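PDB 4W9R: esterase from Capnocytophaga ochracea, which is of unknown function but belongs to the putative esterase family of the alpha/beta-hydrolase clan, its own activity being unproven. Local coordinates for residues B[167-172]-B[266-271]; B[241-246]-B[256-261]; B[283-288]-B[319-324]; B[303-308]-B[313-318]. All blocks are in the same frame, centred on the assembly; numbering follows the deposited sequence.

Contact 1 of 4, residues B[167-172]-B[266-271]; sequences VPNRLF and IYKQLG
Asn-169 and Arg-170 both hold CG anti to the backbone N (chi1 -179° and 180°), and this carries the two consecutive side chains from the lead-in of strand 171-180 to the last turn of helix 255-270. Asn-169 reaches backbone: its ND2 donates a hydrogen bond of 3.1 Å to O of Lys-268. The acceptor lies nearly in the amide plane of Asn-169, whereas the donor sits well above the plane of the Lys-268 carbonyl. A short, flat amide suits this place because it offers ND2 as a donor to that carbonyl, while OD1 lies alongside the extended lysine chain. Arg-170 works by stacking instead. Its guanidinium lies against the amide of Gln-269 with the planes only 3° apart, and OE1 of Gln-269 is 3.5 Å from CZ of Arg-170, over the centre of that face. Nearer the backbone of Arg-170, CG of Gln-269 packs on CD of Arg-170 at 3.6 Å. CB of Phe-172 lies over the opposite guanidinium face, offset toward its rim, so the far face is partly covered as well, while NH2 pairs with Glu-206 in a salt bridge. The arrangement is a partly exposed polar seam where the central sheet of an alpha/beta-hydrolase fold meets the helical C-terminal region.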
loop_
_atom_site.group_PDB
_atom_site.type_symbol
_atom_site.label_atom_id
_atom_site.label_comp_id
_atom_site.label_asym_id
_atom_site.label_seq_id
_atom_site.Cartn_x
_atom_site.Cartn_y
_atom_site.Cartn_z
ATOM N N VAL B 167 8.104 28.436 -2.347
ATOM C CA VAL B 167 7.291 28.702 -1.170
ATOM C C VAL B 167 8.176 29.235 -0.043
ATOM O O VAL B 167 9.396 29.076 -0.092
ATOM C CB VAL B 167 6.549 27.429 -0.710
ATOM C CG1 VAL B 167 5.490 27.036 -1.729
ATOM C CG2 VAL B 167 7.534 26.297 -0.488
ATOM N N PRO B 168 7.572 29.888 0.967
ATOM C CA PRO B 168 8.360 30.393 2.099
ATOM C C PRO B 168 9.192 29.323 2.813
ATOM O O PRO B 168 10.338 29.604 3.161
ATOM C CB PRO B 168 7.292 30.971 3.045
ATOM C CG PRO B 168 5.971 30.482 2.518
ATOM C CD PRO B 168 6.170 30.326 1.051
ATOM N N ASN B 169 8.645 28.129 3.027
ATOM C CA ASN B 169 9.406 27.096 3.724
ATOM C C ASN B 169 9.694 25.856 2.879
ATOM O O ASN B 169 10.809 25.681 2.386
ATOM C CB ASN B 169 8.667 26.678 4.998
ATOM C CG ASN B 169 9.412 25.615 5.786
ATOM O OD1 ASN B 169 10.636 25.512 5.710
ATOM N ND2 ASN B 169 8.673 24.819 6.550
ATOM N N ARG B 170 8.690 25.004 2.697
ATOM C CA ARG B 170 8.882 23.777 1.932
ATOM C C ARG B 170 7.605 23.320 1.237
ATOM O O ARG B 170 6.507 23.443 1.782
ATOM C CB ARG B 170 9.406 22.663 2.842
ATOM C CG ARG B 170 9.634 21.326 2.144
ATOM C CD ARG B 170 10.300 20.332 3.076
ATOM N NE ARG B 170 10.501 19.024 2.457
ATOM C CZ ARG B 170 9.752 17.955 2.710
ATOM N NH1 ARG B 170 8.747 18.034 3.572
ATOM N NH2 ARG B 170 10.010 16.805 2.104
ATOM N N LEU B 171 7.760 22.782 0.031
ATOM C CA LEU B 171 6.648 22.181 -0.688
ATOM C C LEU B 171 7.041 20.818 -1.236
ATOM O O LEU B 171 7.955 20.708 -2.056
ATOM C CB LEU B 171 6.180 23.088 -1.826
ATOM C CG LEU B 171 5.124 22.468 -2.744
ATOM C CD1 LEU B 171 3.884 22.063 -1.953
ATOM C CD2 LEU B 171 4.762 23.421 -3.869
ATOM N N PHE B 172 6.351 19.781 -0.775
ATOM C CA PHE B 172 6.553 18.439 -1.303
ATOM C C PHE B 172 5.436 18.100 -2.280
ATOM O O PHE B 172 4.273 17.994 -1.891
ATOM C CB PHE B 172 6.605 17.408 -0.174
ATOM C CG PHE B 172 6.827 16.000 -0.648
ATOM C CD1 PHE B 172 8.111 15.510 -0.828
ATOM C CD2 PHE B 172 5.753 15.163 -0.916
ATOM C CE1 PHE B 172 8.320 14.215 -1.266
ATOM C CE2 PHE B 172 5.957 13.867 -1.355
ATOM C CZ PHE B 172 7.242 13.393 -1.529
ATOM N N ILE B 266 14.102 18.060 10.792
ATOM C CA ILE B 266 12.865 17.361 11.113
ATOM C C ILE B 266 11.808 18.348 11.601
ATOM O O ILE B 266 10.659 18.304 11.166
ATOM C CB ILE B 266 13.087 16.270 12.184
ATOM C CG1 ILE B 266 13.934 15.129 11.618
ATOM C CG2 ILE B 266 11.758 15.721 12.678
ATOM C CD1 ILE B 266 14.226 14.035 12.622
ATOM N N TYR B 267 12.207 19.253 12.490
ATOM C CA TYR B 267 11.276 20.240 13.023
ATOM C C TYR B 267 10.840 21.243 11.959
ATOM O O TYR B 267 9.694 21.686 11.949
ATOM C CB TYR B 267 11.891 20.984 14.209
ATOM C CG TYR B 267 10.987 22.060 14.766
ATOM C CD1 TYR B 267 9.865 21.731 15.514
ATOM C CD2 TYR B 267 11.250 23.405 14.539
ATOM C CE1 TYR B 267 9.030 22.709 16.023
ATOM C CE2 TYR B 267 10.421 24.392 15.044
ATOM C CZ TYR B 267 9.313 24.037 15.785
ATOM O OH TYR B 267 8.484 25.012 16.292
ATOM N N LYS B 268 11.756 21.600 11.066
ATOM C CA LYS B 268 11.454 22.573 10.025
ATOM C C LYS B 268 10.471 22.010 8.998
ATOM O O LYS B 268 9.472 22.650 8.667
ATOM C CB LYS B 268 12.739 23.033 9.330
ATOM C CG LYS B 268 12.529 24.167 8.337
ATOM C CD LYS B 268 13.852 24.715 7.829
ATOM C CE LYS B 268 13.638 25.937 6.946
ATOM N NZ LYS B 268 14.925 26.536 6.497
ATOM N N GLN B 269 10.764 20.817 8.488
ATOM C CA GLN B 269 9.920 20.192 7.476
ATOM C C GLN B 269 8.646 19.565 8.045
ATOM O O GLN B 269 7.554 19.777 7.515
ATOM C CB GLN B 269 10.711 19.125 6.718
ATOM C CG GLN B 269 12.012 19.619 6.112
ATOM C CD GLN B 269 12.682 18.568 5.249
ATOM O OE1 GLN B 269 12.228 17.425 5.177
ATOM N NE2 GLN B 269 13.767 18.950 4.586
ATOM N N LEU B 270 8.790 18.784 9.111
ATOM C CA LEU B 270 7.666 18.015 9.646
ATOM C C LEU B 270 6.897 18.734 10.755
ATOM O O LEU B 270 5.832 18.280 11.170
ATOM C CB LEU B 270 8.155 16.657 10.159
ATOM C CG LEU B 270 8.263 15.503 9.158
ATOM C CD1 LEU B 270 9.101 15.871 7.944
ATOM C CD2 LEU B 270 8.836 14.276 9.846
ATOM N N GLY B 271 7.435 19.851 11.231
ATOM C CA GLY B 271 6.776 20.635 12.263
ATOM C C GLY B 271 6.678 19.980 13.631
ATOM O O GLY B 271 5.936 20.452 14.494
#

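Contact 2 of 4, residues B[241-246]-B[256-261]; sequences GKEFKT and YEYLEN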
loop_
_atom_site.group_PDB
_atom_site.type_symbol
_atom_site.label_atom_id
_atom_site.label_comp_id
_atom_site.label_asym_id
_atom_site.label_seq_id
_atom_site.Cartn_x
_atom_site.Cartn_y
_atom_site.Cartn_z
ATOM N N GLY B 241 23.331 2.368 8.970
ATOM C CA GLY B 241 24.742 2.032 8.957
ATOM C C GLY B 241 25.470 2.617 7.763
ATOM O O GLY B 241 26.605 3.075 7.882
ATOM N N LYS B 242 24.812 2.600 6.609
ATOM C CA LYS B 242 25.379 3.165 5.392
ATOM C C LYS B 242 25.522 4.678 5.514
ATOM O O LYS B 242 26.540 5.246 5.127
ATOM C CB LYS B 242 24.512 2.812 4.184
ATOM C CG LYS B 242 24.945 3.469 2.884
ATOM C CD LYS B 242 26.249 2.885 2.372
ATOM C CE LYS B 242 26.576 3.425 0.990
ATOM N NZ LYS B 242 27.795 2.791 0.418
ATOM N N GLU B 243 24.493 5.322 6.059
ATOM C CA GLU B 243 24.510 6.764 6.281
ATOM C C GLU B 243 25.600 7.140 7.279
ATOM O O GLU B 243 26.351 8.092 7.068
ATOM C CB GLU B 243 23.145 7.244 6.780
ATOM C CG GLU B 243 23.059 8.741 7.054
ATOM C CD GLU B 243 21.700 9.155 7.590
ATOM O OE1 GLU B 243 20.796 8.294 7.655
ATOM O OE2 GLU B 243 21.533 10.340 7.949
ATOM N N PHE B 244 25.678 6.377 8.363
ATOM C CA PHE B 244 26.690 6.577 9.394
ATOM C C PHE B 244 28.099 6.424 8.831
ATOM O O PHE B 244 28.967 7.265 9.061
ATOM C CB PHE B 244 26.463 5.587 10.540
ATOM C CG PHE B 244 27.645 5.421 11.452
ATOM C CD1 PHE B 244 27.951 6.385 12.396
ATOM C CD2 PHE B 244 28.438 4.286 11.377
ATOM C CE1 PHE B 244 29.035 6.228 13.240
ATOM C CE2 PHE B 244 29.521 4.124 12.218
ATOM C CZ PHE B 244 29.819 5.096 13.152
ATOM N N LYS B 245 28.311 5.352 8.078
ATOM C CA LYS B 245 29.620 5.042 7.519
ATOM C C LYS B 245 30.048 6.071 6.472
ATOM O O LYS B 245 31.239 6.277 6.239
ATOM C CB LYS B 245 29.602 3.636 6.910
ATOM C CG LYS B 245 30.967 3.017 6.688
ATOM C CD LYS B 245 30.839 1.533 6.367
ATOM C CE LYS B 245 30.130 0.782 7.489
ATOM N NZ LYS B 245 30.013 -0.680 7.215
ATOM N N THR B 246 29.067 6.721 5.853
ATOM C CA THR B 246 29.321 7.662 4.767
ATOM C C THR B 246 29.300 9.119 5.221
ATOM O O THR B 246 30.297 9.824 5.110
ATOM C CB THR B 246 28.300 7.489 3.629
ATOM O OG1 THR B 246 28.383 6.156 3.109
ATOM C CG2 THR B 246 28.577 8.482 2.510
ATOM N N TYR B 256 28.716 16.560 15.889
ATOM C CA TYR B 256 27.516 16.879 16.654
ATOM C C TYR B 256 26.535 17.679 15.807
ATOM O O TYR B 256 25.320 17.500 15.910
ATOM C CB TYR B 256 27.861 17.660 17.923
ATOM C CG TYR B 256 26.684 18.426 18.487
ATOM C CD1 TYR B 256 25.687 17.776 19.200
ATOM C CD2 TYR B 256 26.565 19.797 18.296
ATOM C CE1 TYR B 256 24.606 18.469 19.710
ATOM C CE2 TYR B 256 25.489 20.499 18.802
ATOM C CZ TYR B 256 24.511 19.830 19.509
ATOM O OH TYR B 256 23.436 20.524 20.018
ATOM N N GLU B 257 27.073 18.562 14.972
ATOM C CA GLU B 257 26.257 19.410 14.111
ATOM C C GLU B 257 25.415 18.588 13.140
ATOM O O GLU B 257 24.313 18.992 12.776
ATOM C CB GLU B 257 27.138 20.395 13.336
ATOM C CG GLU B 257 27.515 21.650 14.115
ATOM C CD GLU B 257 28.425 21.370 15.298
ATOM O OE1 GLU B 257 29.119 20.330 15.290
ATOM O OE2 GLU B 257 28.447 22.192 16.238
ATOM N N TYR B 258 25.935 17.436 12.726
ATOM C CA TYR B 258 25.194 16.549 11.835
ATOM C C TYR B 258 23.920 16.054 12.513
ATOM O O TYR B 258 22.839 16.087 11.923
ATOM C CB TYR B 258 26.058 15.360 11.406
ATOM C CG TYR B 258 25.409 14.482 10.359
ATOM C CD1 TYR B 258 25.538 14.771 9.006
ATOM C CD2 TYR B 258 24.666 13.365 10.721
ATOM C CE1 TYR B 258 24.947 13.975 8.043
ATOM C CE2 TYR B 258 24.068 12.561 9.764
ATOM C CZ TYR B 258 24.213 12.871 8.427
ATOM O OH TYR B 258 23.624 12.079 7.469
ATOM N N LEU B 259 24.054 15.604 13.757
ATOM C CA LEU B 259 22.914 15.121 14.525
ATOM C C LEU B 259 21.912 16.240 14.783
ATOM O O LEU B 259 20.703 16.044 14.655
ATOM C CB LEU B 259 23.378 14.517 15.853
ATOM C CG LEU B 259 22.277 14.046 16.808
ATOM C CD1 LEU B 259 21.506 12.879 16.212
ATOM C CD2 LEU B 259 22.852 13.674 18.167
ATOM N N GLU B 260 22.421 17.414 15.141
ATOM C CA GLU B 260 21.569 18.554 15.458
ATOM C C GLU B 260 20.832 19.050 14.220
ATOM O O GLU B 260 19.630 19.311 14.268
ATOM C CB GLU B 260 22.390 19.691 16.067
ATOM C CG GLU B 260 21.548 20.843 16.593
ATOM C CD GLU B 260 22.386 22.027 17.034
ATOM O OE1 GLU B 260 23.430 22.289 16.399
ATOM O OE2 GLU B 260 22.001 22.696 18.016
ATOM N N ASN B 261 21.560 19.176 13.116
ATOM C CA ASN B 261 20.976 19.623 11.858
ATOM C C ASN B 261 19.845 18.706 11.407
ATOM O O ASN B 261 18.821 19.172 10.909
ATOM C CB ASN B 261 22.045 19.708 10.768
ATOM C CG ASN B 261 21.469 20.064 9.413
ATOM O OD1 ASN B 261 21.224 21.233 9.117
ATOM N ND2 ASN B 261 21.253 19.053 8.577
#
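Glu-243 and Tyr-258 lie on successive helices whose backbones stay well apart here, with 11.3 Å between CA of Glu-243 and CA of Tyr-258, so that long side chains alone bridge the gap. The two, helix 241-248 and helix 255-270, are joined by a short loop and open the C-terminal helical region. With chi1 at -173°, CG of Tyr-258 lies opposite the backbone N, which stands the ring out from its helix and brings the hydroxyl to the other one. The extended Glu-243 chain carries its carboxylate to the ring edge, near the ring plane. The tyrosine suits the place because its rigid ring spans the distance and ends in a donor; the ring also touches Gln-247 and Met-248. With an alanine here instead of Glu-243, the Tyr-258 hydroxyl would probably lose this acceptor. The backbone of the same turn meets the dimer partner, where the carboxylate of Glu-181 of the second subunit accepts hydrogen bonds from N of Lys-242 and N of Glu-243. Farther along, where the helix widens into a pi-type turn, OG1 of Thr-246 donates to O of Lys-242 at 2.9 Å. Between the two helices, OH of Tyr-258 donates to OE2 of Glu-243 at 2.8 Å, OE2 accepting on its anti lone pair, the one away from OE1, with carboxylate and ring planes 70° apart.

Contact 3 of 4, residues B[283-288]-B[319-324]; sequences ATYTAI and LAEYYE
Hydrogen bonding carries the contact between Tyr-285 on helix 278-290 and Glu-321 on helix 314-325, whose CA atoms are 11.3 Å apart. The Tyr-285 hydroxyl donates to OE1 of Glu-321, with OH and OE1 2.5 Å apart, and meets the syn lone pair, on the side of the other carboxylate oxygen; at this resolution so short a value is no sign of unusual strength. OE1 lies at the ring edge and in the ring plane; carboxylate and ring are nearly coplanar, 16° apart, although the side chains cross at about a right angle. Glu-321 gets there with CG anti to its carbonyl carbon (chi1 -83°) and an extended chain beyond, while the stiff phenol supplies the rest. Charge pairing adds to this: OE2 of Glu-321 takes the salt bridge with Arg-356. Aromatic and apolar packing meets the phenol, whose ring stacks with Phe-318 and touches Leu-297 of the intervening helix. A phenylalanine in place of Tyr-285 could keep that stack but would probably leave OE1 of Glu-321 without its hydroxyl donor in a buried setting. An acetate ion, probably from the crystallisation liquor, lies about 3 Å from the Glu-321 side chain and makes a weak hydrogen bond with the Tyr-285 hydroxyl. Phenol and arginine would be expected to stabilise Glu-321 as a carboxylate; the acetate, if charged, would oppose this, so the net effect is unsettled.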
loop_
_atom_site.group_PDB
_atom_site.type_symbol
_atom_site.label_atom_id
_atom_site.label_comp_id
_atom_site.label_asym_id
_atom_site.label_seq_id
_atom_site.Cartn_x
_atom_site.Cartn_y
_atom_site.Cartn_z
ATOM N N ALA B 283 25.240 6.601 17.369
ATOM C CA ALA B 283 25.891 6.757 16.075
ATOM C C ALA B 283 26.756 8.009 16.077
ATOM O O ALA B 283 27.861 8.018 15.536
ATOM C CB ALA B 283 24.862 6.820 14.960
ATOM N N THR B 284 26.244 9.065 16.700
ATOM C CA THR B 284 26.972 10.319 16.810
ATOM C C THR B 284 28.183 10.149 17.719
ATOM O O THR B 284 29.275 10.629 17.415
ATOM C CB THR B 284 26.072 11.445 17.354
ATOM O OG1 THR B 284 24.878 11.530 16.564
ATOM C CG2 THR B 284 26.800 12.780 17.316
ATOM N N TYR B 285 27.978 9.446 18.829
ATOM C CA TYR B 285 29.027 9.212 19.815
ATOM C C TYR B 285 30.163 8.363 19.248
ATOM O O TYR B 285 31.337 8.648 19.485
ATOM C CB TYR B 285 28.432 8.544 21.057
ATOM C CG TYR B 285 29.441 8.131 22.106
ATOM C CD1 TYR B 285 30.054 9.076 22.920
ATOM C CD2 TYR B 285 29.766 6.795 22.296
ATOM C CE1 TYR B 285 30.969 8.700 23.886
ATOM C CE2 TYR B 285 30.681 6.410 23.258
ATOM C CZ TYR B 285 31.278 7.366 24.051
ATOM O OH TYR B 285 32.188 6.986 25.010
ATOM N N THR B 286 29.806 7.325 18.499
ATOM C CA THR B 286 30.793 6.433 17.899
ATOM C C THR B 286 31.639 7.172 16.863
ATOM O O THR B 286 32.854 6.981 16.790
ATOM C CB THR B 286 30.119 5.214 17.236
ATOM O OG1 THR B 286 29.339 4.511 18.211
ATOM C CG2 THR B 286 31.160 4.269 16.658
ATOM N N ALA B 287 30.989 8.019 16.071
ATOM C CA ALA B 287 31.679 8.807 15.055
ATOM C C ALA B 287 32.609 9.824 15.704
ATOM O O ALA B 287 33.695 10.106 15.196
ATOM C CB ALA B 287 30.675 9.505 14.154
ATOM N N ILE B 288 32.166 10.374 16.830
ATOM C CA ILE B 288 32.960 11.320 17.602
ATOM C C ILE B 288 34.272 10.687 18.055
ATOM O O ILE B 288 35.338 11.296 17.947
ATOM C CB ILE B 288 32.167 11.832 18.824
ATOM C CG1 ILE B 288 31.198 12.936 18.399
ATOM C CG2 ILE B 288 33.100 12.344 19.910
ATOM C CD1 ILE B 288 30.241 13.364 19.488
ATOM N N LEU B 319 30.129 14.019 29.370
ATOM C CA LEU B 319 30.837 15.206 29.831
ATOM C C LEU B 319 32.112 14.835 30.585
ATOM O O LEU B 319 33.146 15.482 30.420
ATOM C CB LEU B 319 29.925 16.057 30.717
ATOM C CG LEU B 319 30.447 17.433 31.130
ATOM C CD1 LEU B 319 30.701 18.307 29.910
ATOM C CD2 LEU B 319 29.471 18.104 32.081
ATOM N N ALA B 320 32.032 13.794 31.408
ATOM C CA ALA B 320 33.190 13.329 32.165
ATOM C C ALA B 320 34.290 12.833 31.233
ATOM O O ALA B 320 35.472 13.089 31.464
ATOM C CB ALA B 320 32.788 12.233 33.138
ATOM N N GLU B 321 33.897 12.123 30.179
ATOM C CA GLU B 321 34.854 11.654 29.186
ATOM C C GLU B 321 35.498 12.832 28.466
ATOM O O GLU B 321 36.686 12.799 28.149
ATOM C CB GLU B 321 34.184 10.719 28.177
ATOM C CG GLU B 321 34.066 9.276 28.648
ATOM C CD GLU B 321 33.623 8.331 27.543
ATOM O OE1 GLU B 321 33.082 8.812 26.523
ATOM O OE2 GLU B 321 33.821 7.107 27.692
ATOM N N TYR B 322 34.710 13.872 28.216
ATOM C CA TYR B 322 35.214 15.070 27.557
ATOM C C TYR B 322 36.305 15.744 28.380
ATOM O O TYR B 322 37.310 16.205 27.839
ATOM C CB TYR B 322 34.082 16.064 27.294
ATOM C CG TYR B 322 34.575 17.448 26.934
ATOM C CD1 TYR B 322 35.062 17.721 25.664
ATOM C CD2 TYR B 322 34.560 18.479 27.865
ATOM C CE1 TYR B 322 35.517 18.981 25.326
ATOM C CE2 TYR B 322 35.015 19.744 27.536
ATOM C CZ TYR B 322 35.492 19.988 26.266
ATOM O OH TYR B 322 35.945 21.243 25.930
ATOM N N TYR B 323 36.097 15.804 29.689
ATOM C CA TYR B 323 37.062 16.435 30.579
ATOM C C TYR B 323 38.380 15.669 30.594
ATOM O O TYR B 323 39.450 16.267 30.691
ATOM C CB TYR B 323 36.485 16.555 31.989
ATOM C CG TYR B 323 35.488 17.683 32.123
ATOM C CD1 TYR B 323 35.687 18.890 31.463
ATOM C CD2 TYR B 323 34.343 17.540 32.897
ATOM C CE1 TYR B 323 34.781 19.926 31.574
ATOM C CE2 TYR B 323 33.428 18.573 33.015
ATOM C CZ TYR B 323 33.654 19.763 32.351
ATOM O OH TYR B 323 32.750 20.794 32.464
ATOM N N GLU B 324 38.301 14.346 30.483
ATOM C CA GLU B 324 39.501 13.524 30.388
ATOM C C GLU B 324 40.263 13.811 29.099
ATOM O O GLU B 324 41.491 13.888 29.098
ATOM C CB GLU B 324 39.151 12.034 30.468
ATOM C CG GLU B 324 38.784 11.553 31.862
ATOM C CD GLU B 324 38.645 10.043 31.945
ATOM O OE1 GLU B 324 37.788 9.480 31.231
ATOM O OE2 GLU B 324 39.398 9.418 32.722
#

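Contact 4 of 4, residues B[303-308]-B[313-318]; sequences YVESNG and AMPNFF
A helical hairpin closes where Val-304 and Glu-305, near the end of helix 294-306, meet the first turn of helix 314-325. The backbones come close, CA of Glu-305 lying 5.4 Å from CA of Pro-315, and the contact is apolar throughout. Selenomethionine Met-314 leaves its helix extended and then bends at its last torsion (chi3 77°), which brings the terminal methyl across Val-304: CE of Met-314 is 3.6 Å from CB of Val-304, and equally near CG1. The compact, branched valine offers its other methyl to the neighbouring residue, CG2 of Val-304 lying 4.0 Å from CG of Pro-315. That same methyl also touches the Phe-318 ring more loosely and obliquely. Proline fits the first turn of a helix, where no amide hydrogen is needed for a helical bond, and its ring carbons meet aliphatic carbon: CB of Pro-315 packs on CB of Glu-305 at 3.7 Å, using only the base of the glutamate. Within its own helix, Met-314 lays CG over one face of the Phe-318 ring. Val-281 of helix 278-290 and Tyr-309 of the connecting loop touch both Val-304 and Met-314, and enlarge the apolar cluster. Such close packing of successive helices across a short connection is typical of alpha-helical hairpin arrays, consistent with a tetratricopeptide-like C-terminal region.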
loop_
_atom_site.group_PDB
_atom_site.type_symbol
_atom_site.label_atom_id
_atom_site.label_comp_id
_atom_site.label_asym_id
_atom_site.label_seq_id
_atom_site.Cartn_x
_atom_site.Cartn_y
_atom_site.Cartn_z
ATOM N N TYR B 303 23.276 18.387 24.852
ATOM C CA TYR B 303 22.144 18.198 23.952
ATOM C C TYR B 303 21.214 17.096 24.444
ATOM O O TYR B 303 19.996 17.270 24.475
ATOM C CB TYR B 303 22.633 17.877 22.541
ATOM C CG TYR B 303 21.523 17.631 21.544
ATOM C CD1 TYR B 303 20.717 18.672 21.102
ATOM C CD2 TYR B 303 21.290 16.361 21.033
ATOM C CE1 TYR B 303 19.704 18.454 20.188
ATOM C CE2 TYR B 303 20.280 16.133 20.116
ATOM C CZ TYR B 303 19.490 17.183 19.697
ATOM O OH TYR B 303 18.483 16.963 18.785
ATOM N N VAL B 304 21.788 15.961 24.827
ATOM C CA VAL B 304 20.984 14.845 25.308
ATOM C C VAL B 304 20.452 15.136 26.707
ATOM O O VAL B 304 19.404 14.625 27.099
ATOM C CB VAL B 304 21.780 13.524 25.313
ATOM C CG1 VAL B 304 22.170 13.138 23.893
ATOM C CG2 VAL B 304 23.010 13.633 26.199
ATOM N N GLU B 305 21.173 15.967 27.452
ATOM C CA GLU B 305 20.710 16.399 28.764
ATOM C C GLU B 305 19.448 17.238 28.610
ATOM O O GLU B 305 18.526 17.156 29.423
ATOM C CB GLU B 305 21.792 17.198 29.491
ATOM C CG GLU B 305 21.414 17.598 30.909
ATOM C CD GLU B 305 22.401 18.570 31.530
ATOM O OE1 GLU B 305 22.968 19.402 30.789
ATOM O OE2 GLU B 305 22.607 18.500 32.759
ATOM N N SER B 306 19.413 18.038 27.549
ATOM C CA SER B 306 18.279 18.909 27.283
ATOM C C SER B 306 17.051 18.122 26.839
ATOM O O SER B 306 15.940 18.410 27.284
ATOM C CB SER B 306 18.640 19.956 26.229
ATOM O OG SER B 306 19.604 20.865 26.729
ATOM N N ASN B 307 17.233 17.138 25.959
ATOM C CA ASN B 307 16.087 16.341 25.538
ATOM C C ASN B 307 16.130 14.871 25.958
ATOM O O ASN B 307 16.828 14.058 25.354
ATOM C CB ASN B 307 15.955 16.412 24.013
ATOM C CG ASN B 307 16.329 17.777 23.455
ATOM O OD1 ASN B 307 15.475 18.649 23.294
ATOM N ND2 ASN B 307 17.608 17.964 23.150
ATOM N N GLY B 308 15.333 14.537 26.968
ATOM C CA GLY B 308 14.935 13.174 27.270
ATOM C C GLY B 308 15.858 12.332 28.137
ATOM O O GLY B 308 15.408 11.390 28.789
ATOM N N ALA B 313 22.324 8.415 33.330
ATOM C CA ALA B 313 23.736 8.688 33.590
ATOM C C ALA B 313 24.496 9.183 32.359
ATOM O O ALA B 313 25.639 9.626 32.468
ATOM C CB ALA B 313 24.407 7.442 34.142
HETATM N N MSE B 314 23.862 9.110 31.192
HETATM C CA MSE B 314 24.543 9.389 29.928
HETATM C C MSE B 314 25.120 10.810 29.770
HETATM O O MSE B 314 26.273 10.946 29.362
HETATM C CB MSE B 314 23.605 9.094 28.754
HETATM C CG MSE B 314 24.324 9.029 27.423
HETATM SE SE MSE B 314 23.190 8.381 25.985
HETATM C CE MSE B 314 22.163 9.996 25.693
ATOM N N PRO B 315 24.332 11.867 30.069
ATOM C CA PRO B 315 24.877 13.215 29.846
ATOM C C PRO B 315 26.168 13.499 30.612
ATOM O O PRO B 315 27.103 14.065 30.043
ATOM C CB PRO B 315 23.755 14.131 30.342
ATOM C CG PRO B 315 22.524 13.335 30.160
ATOM C CD PRO B 315 22.918 11.927 30.486
ATOM N N ASN B 316 26.220 13.108 31.880
ATOM C CA ASN B 316 27.409 13.349 32.687
ATOM C C ASN B 316 28.532 12.372 32.364
ATOM O O ASN B 316 29.701 12.661 32.613
ATOM C CB ASN B 316 27.065 13.287 34.174
ATOM C CG ASN B 316 26.345 14.530 34.655
ATOM O OD1 ASN B 316 26.622 15.639 34.193
ATOM N ND2 ASN B 316 25.411 14.355 35.583
ATOM N N PHE B 317 28.183 11.218 31.806
ATOM C CA PHE B 317 29.197 10.272 31.357
ATOM C C PHE B 317 29.937 10.836 30.148
ATOM O O PHE B 317 31.161 10.752 30.066
ATOM C CB PHE B 317 28.576 8.920 31.012
ATOM C CG PHE B 317 29.579 7.886 30.579
ATOM C CD1 PHE B 317 30.214 7.084 31.512
ATOM C CD2 PHE B 317 29.887 7.716 29.238
ATOM C CE1 PHE B 317 31.136 6.132 31.116
ATOM C CE2 PHE B 317 30.807 6.765 28.835
ATOM C CZ PHE B 317 31.432 5.972 29.775
ATOM N N PHE B 318 29.183 11.401 29.210
ATOM C CA PHE B 318 29.766 12.035 28.034
ATOM C C PHE B 318 30.633 13.221 28.435
ATOM O O PHE B 318 31.732 13.406 27.912
ATOM C CB PHE B 318 28.674 12.495 27.061
ATOM C CG PHE B 318 28.025 11.377 26.297
ATOM C CD1 PHE B 318 28.576 10.107 26.292
ATOM C CD2 PHE B 318 26.864 11.602 25.573
ATOM C CE1 PHE B 318 27.977 9.079 25.586
ATOM C CE2 PHE B 318 26.262 10.579 24.864
ATOM C CZ PHE B 318 26.820 9.316 24.870
#

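Overall arrangement
The four contacts trace the chain from the hydrolase sheet out into its helical extension. Contact 1 joins the two parts and shares helix 255-270 with contact 2, their centres about 20 Å apart. Contact 2 then touches contact 3, about 15 Å away between centres, through Phe-244 and Leu-259 packed on helix 278-290; it also meets contact 4 where Tyr-256 and Leu-259 reach Tyr-303. Contacts 3 and 4 are closest, about 11 Å between centres, share helix 314-325 and meet through Tyr-285 and Phe-318. The acetate lies at contact 3, whose centre is about 31 Å from that of contact 1. Contact 2 alone of the four involves the second subunit.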